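Long-range contacts in phosphotriesterase family protein (Listeria monocytogenes serotype 4b str. H7858, PDB 3PNZ), which is a lactonase that probably hydrolyses phosphorylated sugar lactones at a two-zinc site in an amidohydrolase-fold barrel: residues T19-H24 and L268-A274; A30-R35 and F99-K104; R175-E179 and E204-Y210. All coordinates share one frame. Numbering follows the deposited sequence.

Overall arrangement
Contact 1 is the buried one: it joins the first and last barrel strands, 19-23 and 267-269, and carries three zinc ligands; metal coordination and hydrogen bonds to one carboxylate dominate it. Contact 2 is a surface contact between a short helix and a 3-10 segment in the connections that follow strands 19-23 and 88-92 at the active-site end of the barrel; an aromatic cluster, one salt bridge and waters hold it. Strand 19-23 feeds contact 1, and helix 30-33 of contact 2 is the next element in the chain. Contact 3, partly buried, ties helix 164-180 to the loop entering strand 211-213, at the other end of the barrel, by a salt bridge and histidine contacts. Centres lie about 22 to 29 Å apart.

Contact 1 (T19-H24 and L268-A274). With ZN (zinc ion), chain I.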
loop_
_atom_site.group_PDB
_atom_site.type_symbol
_atom_site.label_atom_id
_atom_site.label_comp_id
_atom_site.label_asym_id
_atom_site.label_seq_id
_atom_site.Cartn_x
_atom_site.Cartn_y
_atom_site.Cartn_z
ATOM N N THR A 19 -11.975 4.388 -2.809
ATOM C CA THR A 19 -10.884 3.666 -2.160
ATOM C C THR A 19 -9.617 4.506 -2.015
ATOM O O THR A 19 -9.204 5.173 -2.967
ATOM C CB THR A 19 -10.484 2.405 -2.981
ATOM O OG1 THR A 19 -11.599 1.505 -3.075
ATOM C CG2 THR A 19 -9.308 1.672 -2.329
ATOM N N TYR A 20 -9.013 4.460 -0.831
ATOM C CA TYR A 20 -7.637 4.934 -0.636
ATOM C C TYR A 20 -6.715 3.743 -0.829
ATOM O O TYR A 20 -6.838 2.748 -0.122
ATOM C CB TYR A 20 -7.430 5.470 0.788
ATOM C CG TYR A 20 -8.003 6.841 1.101
ATOM C CD1 TYR A 20 -8.531 7.661 0.112
ATOM C CD2 TYR A 20 -7.995 7.315 2.405
ATOM C CE1 TYR A 20 -9.055 8.920 0.421
ATOM C CE2 TYR A 20 -8.509 8.568 2.724
ATOM C CZ TYR A 20 -9.033 9.366 1.734
ATOM O OH TYR A 20 -9.544 10.610 2.071
ATOM N N SER A 21 -5.768 3.858 -1.753
ATOM C CA SER A 21 -4.986 2.705 -2.204
ATOM C C SER A 21 -3.711 2.346 -1.424
ATOM O O SER A 21 -3.095 1.329 -1.717
ATOM C CB SER A 21 -4.641 2.858 -3.689
ATOM O OG SER A 21 -5.806 2.767 -4.490
ATOM N N HIS A 22 -3.312 3.161 -0.451
ATOM C CA HIS A 22 -2.125 2.862 0.352
ATOM C C HIS A 22 -2.158 3.641 1.662
ATOM O O HIS A 22 -1.849 4.831 1.686
ATOM C CB HIS A 22 -0.831 3.198 -0.406
ATOM C CG HIS A 22 0.419 2.851 0.348
ATOM N ND1 HIS A 22 1.313 1.900 -0.095
ATOM C CD2 HIS A 22 0.914 3.311 1.523
ATOM C CE1 HIS A 22 2.309 1.797 0.767
ATOM N NE2 HIS A 22 2.091 2.641 1.757
ATOM N N GLU A 23 -2.547 2.974 2.745
ATOM C CA GLU A 23 -2.611 3.630 4.047
ATOM C C GLU A 23 -2.061 2.755 5.158
ATOM O O GLU A 23 -1.743 1.588 4.946
ATOM C CB GLU A 23 -4.055 4.016 4.399
ATOM C CG GLU A 23 -4.724 4.958 3.403
ATOM C CD GLU A 23 -4.088 6.345 3.380
ATOM O OE1 GLU A 23 -3.409 6.710 4.366
ATOM O OE2 GLU A 23 -4.289 7.072 2.383
ATOM N N HIS A 24 -1.951 3.341 6.347
ATOM C CA HIS A 24 -1.695 2.588 7.580
ATOM C C HIS A 24 -2.723 3.024 8.603
ATOM O O HIS A 24 -3.170 4.160 8.577
ATOM C CB HIS A 24 -0.272 2.822 8.080
ATOM C CG HIS A 24 0.760 2.449 7.067
ATOM N ND1 HIS A 24 1.223 1.161 6.922
ATOM C CD2 HIS A 24 1.357 3.178 6.096
ATOM C CE1 HIS A 24 2.089 1.116 5.926
ATOM N NE2 HIS A 24 2.183 2.327 5.405
ATOM N N LEU A 268 -3.331 5.559 -9.171
ATOM C CA LEU A 268 -3.958 5.354 -7.866
ATOM C C LEU A 268 -3.515 6.479 -6.949
ATOM O O LEU A 268 -2.447 7.055 -7.154
ATOM C CB LEU A 268 -3.524 4.023 -7.259
ATOM C CG LEU A 268 -3.819 2.755 -8.059
ATOM C CD1 LEU A 268 -3.160 1.551 -7.391
ATOM C CD2 LEU A 268 -5.329 2.578 -8.195
ATOM N N VAL A 269 -4.325 6.780 -5.936
ATOM C CA VAL A 269 -4.064 7.917 -5.049
ATOM C C VAL A 269 -4.310 7.555 -3.588
ATOM O O VAL A 269 -5.270 6.854 -3.254
ATOM C CB VAL A 269 -4.944 9.147 -5.421
ATOM C CG1 VAL A 269 -4.709 10.299 -4.440
ATOM C CG2 VAL A 269 -4.666 9.593 -6.858
ATOM N N SER A 270 -3.425 8.016 -2.712
ATOM C CA SER A 270 -3.605 7.816 -1.279
ATOM C C SER A 270 -2.704 8.786 -0.512
ATOM O O SER A 270 -2.041 9.627 -1.120
ATOM C CB SER A 270 -3.299 6.367 -0.899
ATOM O OG SER A 270 -4.264 5.876 0.024
ATOM N N GLY A 271 -2.685 8.666 0.812
ATOM C CA GLY A 271 -1.944 9.590 1.654
ATOM C C GLY A 271 -0.839 8.953 2.467
ATOM O O GLY A 271 -0.072 9.652 3.140
ATOM N N ASP A 272 -0.756 7.625 2.421
ATOM C CA ASP A 272 0.264 6.898 3.164
ATOM C C ASP A 272 0.399 7.480 4.563
ATOM O O ASP A 272 1.480 7.909 4.978
ATOM C CB ASP A 272 1.602 6.936 2.426
ATOM C CG ASP A 272 2.620 6.011 3.037
ATOM O OD1 ASP A 272 2.222 5.114 3.809
ATOM O OD2 ASP A 272 3.826 6.181 2.754
ATOM N N THR A 273 -0.719 7.483 5.281
ATOM C CA THR A 273 -0.855 8.184 6.556
ATOM C C THR A 273 -0.244 7.360 7.685
ATOM O O THR A 273 -0.908 6.530 8.302
ATOM C CB THR A 273 -2.339 8.488 6.830
ATOM O OG1 THR A 273 -2.952 8.954 5.621
ATOM C CG2 THR A 273 -2.496 9.551 7.897
ATOM N N ALA A 274 1.035 7.588 7.950
ATOM C CA ALA A 274 1.795 6.666 8.782
ATOM C C ALA A 274 2.238 7.255 10.113
ATOM O O ALA A 274 2.960 6.603 10.861
ATOM C CB ALA A 274 3.005 6.149 8.013
HETATM ZN ZN ZN I . 3.135 2.827 3.600
HETATM O O HOH W 1 -6.777 5.233 -5.293
HETATM O O HOH W 2 -5.042 9.660 3.343
#
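Segments 19-24 and 268-274 run in similar directions, 26° apart, and meet mainly through polar groups. The backbones are joined sparingly: Ser-21 N to Val-269 O (3.4 Å) and Asp-272 N to His-22 O (3.1 Å) are both weak hydrogen bonds. Side chains supply what the backbone lacks. The carboxylate of Glu-23 accepts four hydrogen bonds from the other segment: OE1 from Thr-273 N (2.9 Å) and Thr-273 OG1 (2.6 Å), OE2 from Gly-271 N (2.8 Å) and Ser-270 OG (2.6 Å). Ser-270 OG also accepts a hydrogen bond from His-22 N (2.9 Å), relaying the bonding from backbone to carboxylate. One water joins Ser-21 OG to Val-269 N, and another donates to both Glu-23 OE2 and Thr-273 OG1. The same two segments supply three ligands of one zinc. His-22 NE2 and His-24 NE2 each bind it at 2.1 Å, while Asp-272 OD1 binds it at 2.5 Å and lies by the edges of both imidazole rings. The other ring nitrogens are hydrogen-bonded too, His-22 ND1 to His-185 and His-24 ND1 to Thr-67. Carboxylated Lys-154 is a further ligand, shared with the second zinc, which His-187 and His-215 also bind. A His-X-His pair at the C-terminal end of the first strand facing an aspartate just after the last, where the TIM barrel closes, is the hallmark of the binuclear amidohydrolase active site.

Contact 2 (A30-R35 and F99-K104); sequences AYWQER and FLWDGK
This is a surface contact between two connections on the C-terminal side of the barrel strands, the side that carries the active site in TIM barrels: the short helix 30-33, after strand 19-23, packs on a 3-10 segment, 99-102, after strand 88-92. The closest CA pair is Tyr-31 and Gly-103 (phi/psi -60/149), 4.3 Å; a CB on Gly-103 would clash with Ala-30 CB. Tyr-31 (chi1 t) points its CA-to-CB bond at 99-104, and the edge of Phe-99 (chi1 p) meets its face in a T-shaped pair, centroids 5.1 Å apart and planes at 70°. Trp-32 CZ2 reaches Phe-99 CE1 at 3.6 Å, completing an aromatic cluster, while Leu-100 CD2 lies 3.8 Å from Tyr-31 CB. Glu-34 OE2 accepts Lys-104 N (2.8 Å), and Arg-35 NH2 forms a salt bridge with Asp-102 OD2 (3.1 Å). Waters bridge Tyr-31 N to Leu-100 O, Glu-34 OE1 to Arg-35 NH1 and Asp-102 OD2, and Glu-34 OE1 to Asp-102 O. Trp-101 turns away onto helices 119-124 and 164-180, so 99-102 sits between these and helix 30-33.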
loop_
_atom_site.group_PDB
_atom_site.type_symbol
_atom_site.label_atom_id
_atom_site.label_comp_id
_atom_site.label_asym_id
_atom_site.label_seq_id
_atom_site.Cartn_x
_atom_site.Cartn_y
_atom_site.Cartn_z
ATOM N N ALA A 30 8.438 -2.440 14.758
ATOM C CA ALA A 30 9.463 -2.767 15.746
ATOM C C ALA A 30 10.669 -1.848 15.617
ATOM O O ALA A 30 11.151 -1.294 16.603
ATOM C CB ALA A 30 9.894 -4.216 15.605
ATOM N N TYR A 31 11.151 -1.695 14.391
ATOM C CA TYR A 31 12.327 -0.876 14.132
ATOM C C TYR A 31 12.190 0.524 14.736
ATOM O O TYR A 31 13.134 1.043 15.337
ATOM C CB TYR A 31 12.591 -0.800 12.628
ATOM C CG TYR A 31 13.746 0.095 12.272
ATOM C CD1 TYR A 31 15.028 -0.417 12.134
ATOM C CD2 TYR A 31 13.560 1.460 12.096
ATOM C CE1 TYR A 31 16.092 0.404 11.813
ATOM C CE2 TYR A 31 14.613 2.283 11.778
ATOM C CZ TYR A 31 15.877 1.754 11.639
ATOM O OH TYR A 31 16.931 2.578 11.317
ATOM N N TRP A 32 11.014 1.128 14.590
ATOM C CA TRP A 32 10.794 2.480 15.099
ATOM C C TRP A 32 10.518 2.507 16.604
ATOM O O TRP A 32 11.005 3.390 17.315
ATOM C CB TRP A 32 9.674 3.175 14.320
ATOM C CG TRP A 32 10.061 3.477 12.902
ATOM C CD1 TRP A 32 9.421 3.066 11.763
ATOM C CD2 TRP A 32 11.183 4.254 12.471
ATOM N NE1 TRP A 32 10.081 3.541 10.653
ATOM C CE2 TRP A 32 11.164 4.275 11.061
ATOM C CE3 TRP A 32 12.204 4.938 13.144
ATOM C CZ2 TRP A 32 12.122 4.952 10.312
ATOM C CZ3 TRP A 32 13.159 5.610 12.395
ATOM C CH2 TRP A 32 13.111 5.609 10.995
ATOM N N GLN A 33 9.742 1.536 17.079
ATOM C CA GLN A 33 9.464 1.401 18.504
ATOM C C GLN A 33 10.765 1.279 19.299
ATOM O O GLN A 33 10.929 1.893 20.354
ATOM C CB GLN A 33 8.593 0.166 18.750
ATOM C CG GLN A 33 8.106 0.020 20.183
ATOM C CD GLN A 33 7.425 -1.311 20.425
ATOM O OE1 GLN A 33 7.860 -2.347 19.915
ATOM N NE2 GLN A 33 6.355 -1.294 21.209
ATOM N N GLU A 34 11.691 0.482 18.784
ATOM C CA GLU A 34 12.966 0.270 19.455
ATOM C C GLU A 34 13.806 1.543 19.486
ATOM O O GLU A 34 14.708 1.671 20.313
ATOM C CB GLU A 34 13.735 -0.876 18.795
ATOM C CG GLU A 34 13.078 -2.240 19.022
ATOM C CD GLU A 34 13.639 -3.332 18.132
ATOM O OE1 GLU A 34 14.831 -3.258 17.772
ATOM O OE2 GLU A 34 12.882 -4.272 17.796
ATOM N N ARG A 35 13.505 2.485 18.594
ATOM C CA ARG A 35 14.264 3.733 18.512
ATOM C C ARG A 35 13.503 4.916 19.090
ATOM O O ARG A 35 13.889 6.071 18.897
ATOM C CB ARG A 35 14.670 4.023 17.069
ATOM C CG ARG A 35 15.833 3.165 16.617
ATOM C CD ARG A 35 16.005 3.154 15.116
ATOM N NE ARG A 35 17.122 2.288 14.755
ATOM C CZ ARG A 35 17.096 0.966 14.868
ATOM N NH1 ARG A 35 16.006 0.357 15.328
ATOM N NH2 ARG A 35 18.156 0.251 14.521
ATOM N N PHE A 99 15.391 -1.970 5.713
ATOM C CA PHE A 99 15.951 -1.311 6.893
ATOM C C PHE A 99 15.155 -1.646 8.156
ATOM O O PHE A 99 15.704 -1.665 9.257
ATOM C CB PHE A 99 16.172 0.208 6.691
ATOM C CG PHE A 99 14.942 1.069 6.901
ATOM C CD1 PHE A 99 14.430 1.294 8.174
ATOM C CD2 PHE A 99 14.338 1.708 5.826
ATOM C CE1 PHE A 99 13.315 2.107 8.367
ATOM C CE2 PHE A 99 13.220 2.524 6.012
ATOM C CZ PHE A 99 12.712 2.721 7.283
ATOM N N LEU A 100 13.872 -1.957 7.988
ATOM C CA LEU A 100 13.027 -2.364 9.110
ATOM C C LEU A 100 13.434 -3.710 9.695
ATOM O O LEU A 100 13.035 -4.055 10.808
ATOM C CB LEU A 100 11.568 -2.477 8.660
ATOM C CG LEU A 100 10.885 -1.199 8.195
ATOM C CD1 LEU A 100 9.542 -1.556 7.566
ATOM C CD2 LEU A 100 10.726 -0.248 9.374
ATOM N N TRP A 101 14.203 -4.481 8.940
ATOM C CA TRP A 101 14.445 -5.877 9.306
ATOM C C TRP A 101 15.376 -6.041 10.504
ATOM O O TRP A 101 15.573 -7.154 10.997
ATOM C CB TRP A 101 14.944 -6.674 8.099
ATOM C CG TRP A 101 13.932 -6.690 6.995
ATOM C CD1 TRP A 101 12.629 -6.275 7.077
ATOM C CD2 TRP A 101 14.126 -7.141 5.653
ATOM N NE1 TRP A 101 12.005 -6.434 5.863
ATOM C CE2 TRP A 101 12.903 -6.960 4.970
ATOM C CE3 TRP A 101 15.216 -7.667 4.956
ATOM C CZ2 TRP A 101 12.742 -7.294 3.628
ATOM C CZ3 TRP A 101 15.053 -8.004 3.617
ATOM C CH2 TRP A 101 13.823 -7.816 2.971
ATOM N N ASP A 102 15.938 -4.934 10.975
ATOM C CA ASP A 102 16.752 -4.958 12.184
ATOM C C ASP A 102 15.854 -5.171 13.400
ATOM O O ASP A 102 16.313 -5.621 14.451
ATOM C CB ASP A 102 17.538 -3.655 12.328
ATOM C CG ASP A 102 18.403 -3.628 13.579
ATOM O OD1 ASP A 102 19.408 -4.372 13.628
ATOM O OD2 ASP A 102 18.080 -2.855 14.509
ATOM N N GLY A 103 14.572 -4.846 13.243
ATOM C CA GLY A 103 13.604 -4.967 14.318
ATOM C C GLY A 103 13.460 -6.380 14.851
ATOM O O GLY A 103 13.638 -7.359 14.122
ATOM N N LYS A 104 13.138 -6.482 16.135
ATOM C CA LYS A 104 12.933 -7.779 16.769
ATOM C C LYS A 104 11.595 -8.421 16.402
ATOM O O LYS A 104 10.569 -7.749 16.283
ATOM C CB LYS A 104 13.063 -7.658 18.289
ATOM C CG LYS A 104 14.488 -7.449 18.757
ATOM C CD LYS A 104 14.556 -7.312 20.268
ATOM C CE LYS A 104 15.994 -7.170 20.740
ATOM N NZ LYS A 104 16.077 -7.041 22.222
HETATM O O HOH W 3 10.584 -3.472 12.254
HETATM O O HOH W 4 15.630 -2.397 15.423
HETATM O O HOH W 5 16.538 -5.375 17.197
#

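Contact 3 (R175-E179 and E204-Y210); sequences RAHHE and ENIPLEY
Glu-204, His-177 and His-178 account for most of this contact between helix 164-180 and the loop 204-210. Glu-204 (chi1 m, chi2 m), just past helix 194-203, aims its carboxylate at the extended Arg-175 (chi1 m, chi2 and chi3 t): Arg-175 NE meets Glu-204 OE1 at 2.9 Å and Arg-175 NH2 meets Glu-204 OE2 at 3.0 Å, a side-on salt bridge; Glu-204 OE2 also pairs with Arg-171. His-178 (chi1 m) donates NE2 to Glu-204 O (2.7 Å), while Ile-206 CD1 sits over its ring in a CH-pi contact, 3.9 Å from the centroid. His-177 (chi1 t) brings CD2 to 3.6 Å from Ile-206 CD1 and NE2 to 3.3 Å from Tyr-210 CD2; its ND1 is hydrogen-bonded to Ala-182 O. The nearest CA pairs are wide, Arg-175 to Glu-204 at 7.5 Å and His-178 to Ile-206 at 8.0 Å. Asn-205, at positive phi (60/41), is the C-prime residue of a Schellman motif ending helix 194-203. From there the loop passes strand 184-186, touched by Ile-206 and His-177, into a 3-10 turn before strand 211-213: side-by-side alpha/beta units of the barrel.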
loop_
_atom_site.group_PDB
_atom_site.type_symbol
_atom_site.label_atom_id
_atom_site.label_comp_id
_atom_site.label_asym_id
_atom_site.label_seq_id
_atom_site.Cartn_x
_atom_site.Cartn_y
_atom_site.Cartn_z
ATOM N N ARG A 175 6.360 -15.487 -6.566
ATOM C CA ARG A 175 5.938 -16.881 -6.544
ATOM C C ARG A 175 4.673 -17.069 -5.708
ATOM O O ARG A 175 3.845 -17.930 -6.016
ATOM C CB ARG A 175 7.100 -17.764 -6.101
ATOM C CG ARG A 175 8.240 -17.703 -7.120
ATOM C CD ARG A 175 9.540 -18.272 -6.593
ATOM N NE ARG A 175 10.656 -17.862 -7.440
ATOM C CZ ARG A 175 11.914 -18.263 -7.264
ATOM N NH1 ARG A 175 12.214 -19.094 -6.273
ATOM N NH2 ARG A 175 12.866 -17.833 -8.085
ATOM N N ALA A 176 4.502 -16.246 -4.677
ATOM C CA ALA A 176 3.255 -16.258 -3.911
ATOM C C ALA A 176 2.108 -15.770 -4.787
ATOM O O ALA A 176 0.983 -16.265 -4.682
ATOM C CB ALA A 176 3.375 -15.415 -2.641
ATOM N N HIS A 177 2.377 -14.801 -5.660
ATOM C CA HIS A 177 1.347 -14.400 -6.609
ATOM C C HIS A 177 0.953 -15.566 -7.517
ATOM O O HIS A 177 -0.230 -15.783 -7.788
ATOM C CB HIS A 177 1.764 -13.241 -7.505
ATOM C CG HIS A 177 0.897 -13.130 -8.718
ATOM N ND1 HIS A 177 -0.331 -12.505 -8.695
ATOM C CD2 HIS A 177 1.037 -13.644 -9.962
ATOM C CE1 HIS A 177 -0.897 -12.613 -9.884
ATOM N NE2 HIS A 177 -0.089 -13.303 -10.670
ATOM N N HIS A 178 1.937 -16.294 -8.025
ATOM C CA HIS A 178 1.612 -17.394 -8.933
ATOM C C HIS A 178 0.683 -18.410 -8.265
ATOM O O HIS A 178 -0.201 -18.973 -8.916
ATOM C CB HIS A 178 2.868 -18.066 -9.473
ATOM C CG HIS A 178 3.558 -17.269 -10.535
ATOM N ND1 HIS A 178 2.923 -16.879 -11.694
ATOM C CD2 HIS A 178 4.822 -16.792 -10.619
ATOM C CE1 HIS A 178 3.765 -16.195 -12.446
ATOM N NE2 HIS A 178 4.925 -16.133 -11.819
ATOM N N GLU A 179 0.876 -18.623 -6.967
ATOM C CA GLU A 179 0.058 -19.584 -6.215
ATOM C C GLU A 179 -1.348 -19.078 -5.860
ATOM O O GLU A 179 -2.308 -19.855 -5.894
ATOM C CB GLU A 179 0.790 -20.056 -4.952
ATOM C CG GLU A 179 2.080 -20.838 -5.234
ATOM C CD GLU A 179 2.644 -21.548 -4.006
ATOM O OE1 GLU A 179 2.052 -21.432 -2.911
ATOM O OE2 GLU A 179 3.686 -22.227 -4.136
ATOM N N GLU A 204 10.436 -13.487 -13.337
ATOM C CA GLU A 204 9.531 -14.368 -12.608
ATOM C C GLU A 204 8.191 -14.553 -13.322
ATOM O O GLU A 204 7.242 -15.091 -12.745
ATOM C CB GLU A 204 9.308 -13.855 -11.174
ATOM C CG GLU A 204 10.585 -13.855 -10.302
ATOM C CD GLU A 204 11.058 -15.266 -9.930
ATOM O OE1 GLU A 204 10.194 -16.158 -9.769
ATOM O OE2 GLU A 204 12.292 -15.484 -9.798
ATOM N N ASN A 205 8.127 -14.095 -14.567
ATOM C CA ASN A 205 6.950 -14.277 -15.416
ATOM C C ASN A 205 5.675 -13.662 -14.852
ATOM O O ASN A 205 4.580 -14.251 -14.952
ATOM C CB ASN A 205 6.758 -15.761 -15.722
ATOM C CG ASN A 205 7.958 -16.354 -16.442
ATOM O OD1 ASN A 205 8.412 -15.818 -17.462
ATOM N ND2 ASN A 205 8.491 -17.453 -15.910
ATOM N N ILE A 206 5.816 -12.466 -14.285
ATOM C CA ILE A 206 4.689 -11.720 -13.722
ATOM C C ILE A 206 4.191 -10.656 -14.697
ATOM O O ILE A 206 4.932 -9.747 -15.070
ATOM C CB ILE A 206 5.101 -11.007 -12.399
ATOM C CG1 ILE A 206 5.548 -12.019 -11.336
ATOM C CG2 ILE A 206 3.965 -10.120 -11.878
ATOM C CD1 ILE A 206 4.423 -12.839 -10.723
ATOM N N PRO A 207 2.925 -10.766 -15.132
ATOM C CA PRO A 207 2.355 -9.676 -15.928
ATOM C C PRO A 207 2.376 -8.363 -15.141
ATOM O O PRO A 207 1.891 -8.310 -14.007
ATOM C CB PRO A 207 0.910 -10.135 -16.168
ATOM C CG PRO A 207 0.971 -11.647 -16.041
ATOM C CD PRO A 207 1.981 -11.878 -14.934
ATOM N N LEU A 208 2.917 -7.309 -15.740
ATOM C CA LEU A 208 3.179 -6.086 -14.986
ATOM C C LEU A 208 1.918 -5.316 -14.610
ATOM O O LEU A 208 1.936 -4.481 -13.690
ATOM C CB LEU A 208 4.190 -5.203 -15.732
ATOM C CG LEU A 208 5.510 -5.967 -15.919
ATOM C CD1 LEU A 208 6.443 -5.268 -16.885
ATOM C CD2 LEU A 208 6.170 -6.199 -14.565
ATOM N N GLU A 209 0.806 -5.598 -15.293
ATOM C CA GLU A 209 -0.441 -4.951 -14.926
ATOM C C GLU A 209 -1.002 -5.532 -13.625
ATOM O O GLU A 209 -2.016 -5.055 -13.117
ATOM C CB GLU A 209 -1.475 -5.037 -16.059
ATOM C CG GLU A 209 -1.985 -6.441 -16.334
ATOM C CD GLU A 209 -1.184 -7.195 -17.388
ATOM O OE1 GLU A 209 -1.750 -8.125 -18.004
ATOM O OE2 GLU A 209 0.008 -6.887 -17.612
ATOM N N TYR A 210 -0.340 -6.550 -13.081
ATOM C CA TYR A 210 -0.720 -7.108 -11.780
ATOM C C TYR A 210 -0.030 -6.397 -10.622
ATOM O O TYR A 210 -0.205 -6.771 -9.460
ATOM C CB TYR A 210 -0.349 -8.594 -11.696
ATOM C CG TYR A 210 -1.087 -9.517 -12.649
ATOM C CD1 TYR A 210 -2.123 -9.059 -13.457
ATOM C CD2 TYR A 210 -0.733 -10.856 -12.734
ATOM C CE1 TYR A 210 -2.785 -9.933 -14.335
ATOM C CE2 TYR A 210 -1.390 -11.736 -13.601
ATOM C CZ TYR A 210 -2.411 -11.260 -14.397
ATOM O OH TYR A 210 -3.063 -12.131 -15.257
#